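Local coordinates for SnoaL-like domain-containing protein (Burkholderia xenovorans LB400, PDB 3EN8) that is of unknown function but has an NTF2-like, SnoaL-type fold, forms a two-chain assembly and binds calcium, at residues G72-S84 and P89-G101. Residues are numbered along the deposited sequence; the frame is centred on the assembly and turned at random.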
ATOM      1  N   GLY A  72     -11.881   1.931   1.621  1.00 12.75           N
ATOM      2  CA  GLY A  72     -12.110   2.987   0.678  1.00 14.63           C
ATOM      3  C   GLY A  72     -12.930   4.081   1.278  1.00 16.27           C
ATOM      4  O   GLY A  72     -13.761   3.874   2.165  1.00 14.95           O
ATOM      5  N   GLU A  73     -12.627   5.248   0.797  1.00 11.85           N
ATOM      6  CA  GLU A  73     -13.416   6.462   1.102  1.00 16.41           C
ATOM      7  C   GLU A  73     -13.481   7.319  -0.148  1.00 17.34           C
ATOM      8  O   GLU A  73     -12.485   7.594  -0.773  1.00 15.33           O
ATOM      9  CB  GLU A  73     -12.767   7.225   2.258  1.00 18.06           C
ATOM     10  CG  GLU A  73     -13.423   8.512   2.569  1.00 26.83           C
ATOM     11  CD  GLU A  73     -14.762   8.344   3.232  1.00 34.58           C
ATOM     12  OE1 GLU A  73     -15.094   7.207   3.644  1.00 35.68           O
ATOM     13  OE2 GLU A  73     -15.482   9.359   3.316  1.00 40.96           O
ATOM     14  N   GLY A  74     -14.685   7.724  -0.524  1.00 14.92           N
ATOM     15  CA  GLY A  74     -14.853   8.533  -1.729  1.00 16.89           C
ATOM     16  C   GLY A  74     -14.272   7.851  -2.949  1.00 13.72           C
ATOM     17  O   GLY A  74     -14.717   6.749  -3.335  1.00 13.93           O
ATOM     18  N   ASN A  75     -13.242   8.482  -3.536  1.00 13.71           N
ATOM     19  CA  ASN A  75     -12.689   7.977  -4.787  1.00 14.33           C
ATOM     20  C   ASN A  75     -11.335   7.302  -4.547  1.00 15.96           C
ATOM     21  O   ASN A  75     -10.698   6.876  -5.489  1.00 17.81           O
ATOM     22  CB  ASN A  75     -12.548   9.071  -5.836  1.00 15.16           C
ATOM     23  CG  ASN A  75     -13.847   9.369  -6.554  1.00 16.41           C
ATOM     24  OD1 ASN A  75     -14.655   8.470  -6.806  1.00 20.11           O
ATOM     25  ND2 ASN A  75     -14.047  10.639  -6.907  1.00 22.61           N
ATOM     26  N   LEU A  76     -10.965   7.143  -3.277  1.00 13.96           N
ATOM     27  CA  LEU A  76      -9.692   6.489  -2.917  1.00 13.26           C
ATOM     28  C   LEU A  76      -9.916   5.108  -2.337  1.00 14.38           C
ATOM     29  O   LEU A  76     -10.576   4.962  -1.296  1.00 13.80           O
ATOM     30  CB  LEU A  76      -8.915   7.346  -1.920  1.00 16.18           C
ATOM     31  CG  LEU A  76      -7.521   6.850  -1.496  1.00 16.36           C
ATOM     32  CD1 LEU A  76      -6.590   6.764  -2.738  1.00 15.16           C
ATOM     33  CD2 LEU A  76      -6.936   7.798  -0.459  1.00 15.80           C
ATOM     34  N   TRP A  77      -9.279   4.125  -2.970  1.00 14.27           N
ATOM     35  CA  TRP A  77      -9.483   2.721  -2.637  1.00 13.58           C
ATOM     36  C   TRP A  77      -8.150   1.986  -2.516  1.00 14.21           C
ATOM     37  O   TRP A  77      -7.201   2.218  -3.253  1.00 14.91           O
ATOM     38  CB  TRP A  77     -10.423   2.073  -3.659  1.00 12.70           C
ATOM     39  CG  TRP A  77     -11.797   2.685  -3.462  1.00 13.22           C
ATOM     40  CD1 TRP A  77     -12.220   3.890  -3.914  1.00 10.19           C
ATOM     41  CD2 TRP A  77     -12.843   2.167  -2.646  1.00 12.11           C
ATOM     42  NE1 TRP A  77     -13.486   4.172  -3.428  1.00 12.48           N
ATOM     43  CE2 TRP A  77     -13.876   3.125  -2.629  1.00 12.39           C
ATOM     44  CE3 TRP A  77     -13.007   0.982  -1.905  1.00 13.84           C
ATOM     45  CZ2 TRP A  77     -15.056   2.910  -1.946  1.00 14.15           C
ATOM     46  CZ3 TRP A  77     -14.139   0.802  -1.218  1.00 17.03           C
ATOM     47  CH2 TRP A  77     -15.165   1.765  -1.231  1.00 18.35           C
ATOM     48  N   ILE A  78      -8.100   1.113  -1.532  0.50 12.89           N
ATOM     49  CA  ILE A  78      -6.914   0.302  -1.341  0.50 13.67           C
ATOM     50  C   ILE A  78      -7.213  -1.131  -0.945  0.50 13.87           C
ATOM     51  O   ILE A  78      -7.902  -1.427   0.027  0.50 14.40           O
ATOM     52  CB  ILE A  78      -5.900   0.969  -0.391  0.50 14.31           C
ATOM     53  CG1 ILE A  78      -4.597   0.172  -0.421  0.50 12.93           C
ATOM     54  CG2 ILE A  78      -6.453   1.159   1.041  0.50 12.19           C
ATOM     55  CD1 ILE A  78      -3.468   0.864   0.326  0.50 16.99           C
ATOM     56  N   THR A  79      -6.663  -2.003  -1.759  1.00 13.25           N
ATOM     57  CA  THR A  79      -6.884  -3.439  -1.635  1.00 12.64           C
ATOM     58  C   THR A  79      -5.561  -4.079  -1.270  1.00 12.59           C
ATOM     59  O   THR A  79      -4.531  -3.871  -1.922  1.00 14.77           O
ATOM     60  CB  THR A  79      -7.468  -4.095  -2.925  1.00 12.06           C
ATOM     61  OG1 THR A  79      -8.700  -3.494  -3.294  1.00 12.66           O
ATOM     62  CG2 THR A  79      -7.651  -5.621  -2.711  1.00 10.32           C
ATOM     63  N   GLU A  80      -5.630  -4.842  -0.192  1.00 12.36           N
ATOM     64  CA  GLU A  80      -4.552  -5.681   0.267  1.00 13.26           C
ATOM     65  C   GLU A  80      -4.916  -7.100  -0.071  1.00 14.16           C
ATOM     66  O   GLU A  80      -6.006  -7.574   0.253  1.00 13.65           O
ATOM     67  CB  GLU A  80      -4.363  -5.546   1.790  1.00 12.86           C
ATOM     68  CG  GLU A  80      -3.922  -4.149   2.302  1.00 11.77           C
ATOM     69  CD  GLU A  80      -4.041  -4.079   3.781  1.00 14.52           C
ATOM     70  OE1 GLU A  80      -3.263  -4.801   4.436  1.00 15.50           O
ATOM     71  OE2 GLU A  80      -4.921  -3.323   4.276  1.00 16.78           O
ATOM     72  N   TYR A  81      -4.014  -7.783  -0.725  1.00 11.77           N
ATOM     73  CA  TYR A  81      -4.355  -9.141  -1.226  1.00 11.68           C
ATOM     74  C   TYR A  81      -3.104  -9.895  -1.451  1.00 12.38           C
ATOM     75  O   TYR A  81      -2.053  -9.324  -1.493  1.00 13.46           O
ATOM     76  CB  TYR A  81      -5.202  -9.109  -2.502  1.00 12.09           C
ATOM     77  CG  TYR A  81      -4.612  -8.479  -3.777  1.00 11.57           C
ATOM     78  CD1 TYR A  81      -4.519  -7.082  -3.930  1.00  9.17           C
ATOM     79  CD2 TYR A  81      -4.199  -9.259  -4.831  1.00 14.93           C
ATOM     80  CE1 TYR A  81      -4.013  -6.526  -5.074  1.00 15.35           C
ATOM     81  CE2 TYR A  81      -3.697  -8.701  -6.012  1.00 16.69           C
ATOM     82  CZ  TYR A  81      -3.600  -7.309  -6.131  1.00 12.37           C
ATOM     83  OH  TYR A  81      -3.087  -6.762  -7.319  1.00 14.23           O
ATOM     84  N   SER A  82      -3.257 -11.206  -1.573  1.00 13.16           N
ATOM     85  CA  SER A  82      -2.138 -12.107  -1.863  1.00 16.04           C
ATOM     86  C   SER A  82      -2.343 -12.755  -3.241  1.00 14.84           C
ATOM     87  O   SER A  82      -3.466 -13.107  -3.666  1.00 15.90           O
ATOM     88  CB  SER A  82      -2.018 -13.191  -0.780  1.00 16.06           C
ATOM     89  OG  SER A  82      -1.653 -12.618   0.457  1.00 17.10           O
ATOM     90  N   ILE A  83      -1.245 -12.828  -3.968  1.00 13.60           N
ATOM     91  CA  ILE A  83      -1.188 -13.562  -5.222  1.00 17.11           C
ATOM     92  C   ILE A  83      -0.044 -14.578  -5.148  1.00 15.40           C
ATOM     93  O   ILE A  83       0.960 -14.338  -4.485  1.00 18.98           O
ATOM     94  CB  ILE A  83      -0.973 -12.607  -6.415  1.00 17.32           C
ATOM     95  CG1 ILE A  83       0.382 -11.924  -6.375  1.00 21.77           C
ATOM     96  CG2 ILE A  83      -2.066 -11.545  -6.448  1.00 22.25           C
ATOM     97  CD1 ILE A  83       0.638 -11.013  -7.562  1.00 30.60           C
ATOM     98  N   SER A  84      -0.174 -15.716  -5.794  1.00 13.14           N
ATOM     99  CA  SER A  84       0.907 -16.672  -5.709  1.00 12.94           C
ATOM    100  C   SER A  84       1.060 -17.460  -7.000  1.00 13.80           C
ATOM    101  O   SER A  84       0.090 -17.775  -7.676  1.00 13.71           O
ATOM    102  CB  SER A  84       0.670 -17.607  -4.512  1.00 14.25           C
ATOM    103  OG  SER A  84       1.654 -18.599  -4.380  1.00 15.29           O
ATOM    104  N   PRO A  89       4.336 -16.647  -2.643  1.00 16.08           N
ATOM    105  CA  PRO A  89       3.309 -15.624  -2.573  1.00 17.43           C
ATOM    106  C   PRO A  89       3.882 -14.226  -2.505  1.00 16.51           C
ATOM    107  O   PRO A  89       5.051 -13.982  -2.102  1.00 13.38           O
ATOM    108  CB  PRO A  89       2.593 -15.977  -1.275  1.00 18.87           C
ATOM    109  CG  PRO A  89       3.777 -16.366  -0.395  1.00 21.22           C
ATOM    110  CD  PRO A  89       4.590 -17.248  -1.318  1.00 20.63           C
ATOM    111  N   ALA A  90       3.054 -13.314  -2.950  1.00 15.50           N
ATOM    112  CA  ALA A  90       3.335 -11.895  -2.821  1.00 16.65           C
ATOM    113  C   ALA A  90       2.198 -11.215  -2.094  1.00 16.27           C
ATOM    114  O   ALA A  90       1.032 -11.356  -2.451  1.00 15.73           O
ATOM    115  CB  ALA A  90       3.540 -11.279  -4.165  1.00 15.70           C
ATOM    116  N   TYR A  91       2.582 -10.515  -1.037  1.00 13.65           N
ATOM    117  CA  TYR A  91       1.692  -9.585  -0.327  1.00 16.90           C
ATOM    118  C   TYR A  91       1.621  -8.325  -1.162  1.00 14.33           C
ATOM    119  O   TYR A  91       2.607  -7.562  -1.288  1.00 18.33           O
ATOM    120  CB  TYR A  91       2.226  -9.281   1.088  1.00 16.50           C
ATOM    121  CG  TYR A  91       2.027 -10.382   2.076  1.00 23.44           C
ATOM    122  CD1 TYR A  91       0.860 -10.476   2.819  1.00 25.25           C
ATOM    123  CD2 TYR A  91       3.019 -11.355   2.269  1.00 27.15           C
ATOM    124  CE1 TYR A  91       0.669 -11.515   3.735  1.00 26.33           C
ATOM    125  CE2 TYR A  91       2.842 -12.392   3.187  1.00 25.16           C
ATOM    126  CZ  TYR A  91       1.664 -12.473   3.913  1.00 25.90           C
ATOM    127  OH  TYR A  91       1.463 -13.493   4.822  1.00 23.81           O
ATOM    128  N   THR A  92       0.432  -8.115  -1.722  1.00 15.70           N
ATOM    129  CA  THR A  92       0.197  -7.110  -2.740  1.00 12.88           C
ATOM    130  C   THR A  92      -0.736  -6.013  -2.218  1.00 12.37           C
ATOM    131  O   THR A  92      -1.594  -6.206  -1.358  1.00 12.95           O
ATOM    132  CB  THR A  92      -0.317  -7.774  -4.055  1.00 12.98           C
ATOM    133  OG1 THR A  92       0.546  -8.867  -4.413  1.00 15.21           O
ATOM    134  CG2 THR A  92      -0.324  -6.754  -5.209  1.00 15.33           C
ATOM    135  N   VAL A  93      -0.454  -4.837  -2.697  1.00 14.03           N
ATOM    136  CA  VAL A  93      -1.262  -3.633  -2.419  1.00 14.22           C
ATOM    137  C   VAL A  93      -1.596  -2.964  -3.718  1.00 13.42           C
ATOM    138  O   VAL A  93      -0.739  -2.687  -4.530  1.00 13.10           O
ATOM    139  CB  VAL A  93      -0.531  -2.628  -1.492  1.00 15.70           C
ATOM    140  CG1 VAL A  93      -1.364  -1.322  -1.349  1.00 14.59           C
ATOM    141  CG2 VAL A  93      -0.267  -3.233  -0.109  1.00 17.86           C
ATOM    142  N   SER A  94      -2.883  -2.729  -3.924  1.00 13.91           N
ATOM    143  CA  SER A  94      -3.318  -1.974  -5.052  1.00 11.17           C
ATOM    144  C   SER A  94      -4.074  -0.722  -4.557  1.00  9.83           C
ATOM    145  O   SER A  94      -5.153  -0.846  -3.928  1.00 13.53           O
ATOM    146  CB  SER A  94      -4.258  -2.820  -5.940  1.00 12.48           C
ATOM    147  OG  SER A  94      -5.008  -2.056  -6.876  1.00 17.43           O
ATOM    148  N   ILE A  95      -3.516   0.412  -4.902  1.00 11.18           N
ATOM    149  CA  ILE A  95      -4.075   1.718  -4.548  1.00 11.99           C
ATOM    150  C   ILE A  95      -4.786   2.238  -5.775  1.00 13.51           C
ATOM    151  O   ILE A  95      -4.143   2.431  -6.818  1.00 15.09           O
ATOM    152  CB  ILE A  95      -2.973   2.729  -4.116  1.00 15.27           C
ATOM    153  CG1 ILE A  95      -2.074   2.192  -3.035  1.00 16.72           C
ATOM    154  CG2 ILE A  95      -3.619   4.087  -3.762  1.00 12.80           C
ATOM    155  CD1 ILE A  95      -0.705   2.911  -3.007  1.00 17.87           C
HETATM  156  N   MSE A  96      -6.099   2.450  -5.686  1.00 11.83           N
HETATM  157  CA  MSE A  96      -6.856   2.886  -6.867  1.00 11.51           C
HETATM  158  C   MSE A  96      -7.546   4.211  -6.659  1.00 17.67           C
HETATM  159  O   MSE A  96      -8.203   4.445  -5.660  1.00 16.07           O
HETATM  160  CB  MSE A  96      -7.891   1.854  -7.313  1.00 13.85           C
HETATM  161  CG  MSE A  96      -7.278   0.589  -7.943  1.00 14.60           C
HETATM  162 SE   MSE A  96      -8.659  -0.765  -8.063  0.75 13.83          SE
HETATM  163  CE  MSE A  96      -7.689  -2.010  -9.162  1.00 17.58           C
ATOM    164  N   GLU A  97      -7.383   5.048  -7.664  1.00 14.66           N
ATOM    165  CA  GLU A  97      -8.105   6.338  -7.735  1.00 15.35           C
ATOM    166  C   GLU A  97      -9.144   6.283  -8.825  1.00 13.54           C
ATOM    167  O   GLU A  97      -8.861   5.976 -10.000  1.00 12.35           O
ATOM    168  CB  GLU A  97      -7.126   7.441  -8.019  1.00 15.62           C
ATOM    169  CG  GLU A  97      -6.016   7.534  -7.034  1.00 16.80           C
ATOM    170  CD  GLU A  97      -4.830   8.250  -7.608  1.00 22.17           C
ATOM    171  OE1 GLU A  97      -4.958   9.443  -7.932  1.00 19.34           O
ATOM    172  OE2 GLU A  97      -3.779   7.606  -7.751  1.00 16.07           O
ATOM    173  N   PHE A  98     -10.357   6.609  -8.397  1.00 14.52           N
ATOM    174  CA  PHE A  98     -11.558   6.594  -9.195  1.00 14.93           C
ATOM    175  C   PHE A  98     -12.008   7.996  -9.602  1.00 18.17           C
ATOM    176  O   PHE A  98     -11.820   9.000  -8.900  1.00 17.46           O
ATOM    177  CB  PHE A  98     -12.743   5.917  -8.423  1.00 15.95           C
ATOM    178  CG  PHE A  98     -12.663   4.402  -8.343  1.00 15.98           C
ATOM    179  CD1 PHE A  98     -11.768   3.776  -7.491  1.00 15.52           C
ATOM    180  CD2 PHE A  98     -13.487   3.617  -9.122  1.00 14.35           C
ATOM    181  CE1 PHE A  98     -11.697   2.418  -7.431  1.00 14.84           C
ATOM    182  CE2 PHE A  98     -13.406   2.227  -9.076  1.00 15.74           C
ATOM    183  CZ  PHE A  98     -12.523   1.636  -8.207  1.00 14.53           C
ATOM    184  N   ARG A  99     -12.587   8.023 -10.779  1.00 17.29           N
ATOM    185  CA  ARG A  99     -13.352   9.182 -11.260  1.00 19.32           C
ATOM    186  C   ARG A  99     -14.511   8.699 -12.092  1.00 18.81           C
ATOM    187  O   ARG A  99     -14.370   7.897 -13.010  1.00 18.01           O
ATOM    188  CB  ARG A  99     -12.491  10.125 -12.090  1.00 18.84           C
ATOM    189  CG  ARG A  99     -11.184  10.540 -11.421  1.00 23.08           C
ATOM    190  N   ASN A 100     -15.675   9.189 -11.723  1.00 23.18           N
ATOM    191  CA  ASN A 100     -16.912   8.809 -12.370  1.00 22.73           C
ATOM    192  C   ASN A 100     -17.042   7.307 -12.470  1.00 21.86           C
ATOM    193  O   ASN A 100     -17.511   6.749 -13.463  1.00 21.80           O
ATOM    194  CB  ASN A 100     -16.987   9.452 -13.739  1.00 26.04           C
ATOM    195  CG  ASN A 100     -16.952  10.973 -13.663  1.00 30.44           C
ATOM    196  OD1 ASN A 100     -16.222  11.621 -14.404  1.00 37.63           O
ATOM    197  ND2 ASN A 100     -17.715  11.540 -12.732  1.00 36.99           N
ATOM    198  N   GLY A 101     -16.607   6.654 -11.414  1.00 20.43           N
ATOM    199  CA  GLY A 101     -16.883   5.252 -11.214  1.00 18.67           C
ATOM    200  C   GLY A 101     -15.906   4.341 -11.900  1.00 17.71           C
ATOM    201  O   GLY A 101     -16.075   3.120 -11.927  1.00 18.69           O
TER
HETATM  202  O   HOH W   1     -16.169   7.657  -8.905  1.00 23.55           O
HETATM  203  O   HOH W   2     -15.763  11.294  -9.610  1.00 24.86           O
HETATM  204  O   HOH W   3      -7.784  -1.318  -4.814  1.00  8.89           O
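Paired backbone amides and carbonyls join W77 to M96, T79 to S94, Y81 to T92 and I83 to A90, each couple exchanging two hydrogen bonds. F98 N adds a ninth bond, 2.9 Å long, to N75 O. On the face that carries Y81 and W77, two aromatic side chains meet the other strand. T92 CB sits over the centre of the Y81 ring, a CH-pi contact 3.9 Å from the centroid, while CG2 of T92 lies 3.4 Å from Y81 CZ and S94 CB meets the ring edge. Y81 CG is wedged between its own N and carbonyl carbon (chi1 63°), which lays the ring across T92; its hydroxyl bonds Q108. The side chains of W77 and F98 cross at about a right angle, their ring planes 73° apart, with W77 CD1 3.6 Å from F98 CD1, and W77 NE1 is bonded to G74 O in the type II' turn E73-L76. Strands 76-85 and 88-99 form a long antiparallel hairpin in the curved sheet of the NTF2-like fold, and helix 3-20 packs on W77 and M96. The other face is aliphatic at I78, whose CD1 lies against V93 CG1 and I95 CG1. This face meets the second subunit, where I78 packs on its counterpart and E97 forms a salt bridge with R69 of that subunit. Waters add further links: one bridges T79 OG1 and S94 O, and two join the N75 amide to the turn at N100 and G101.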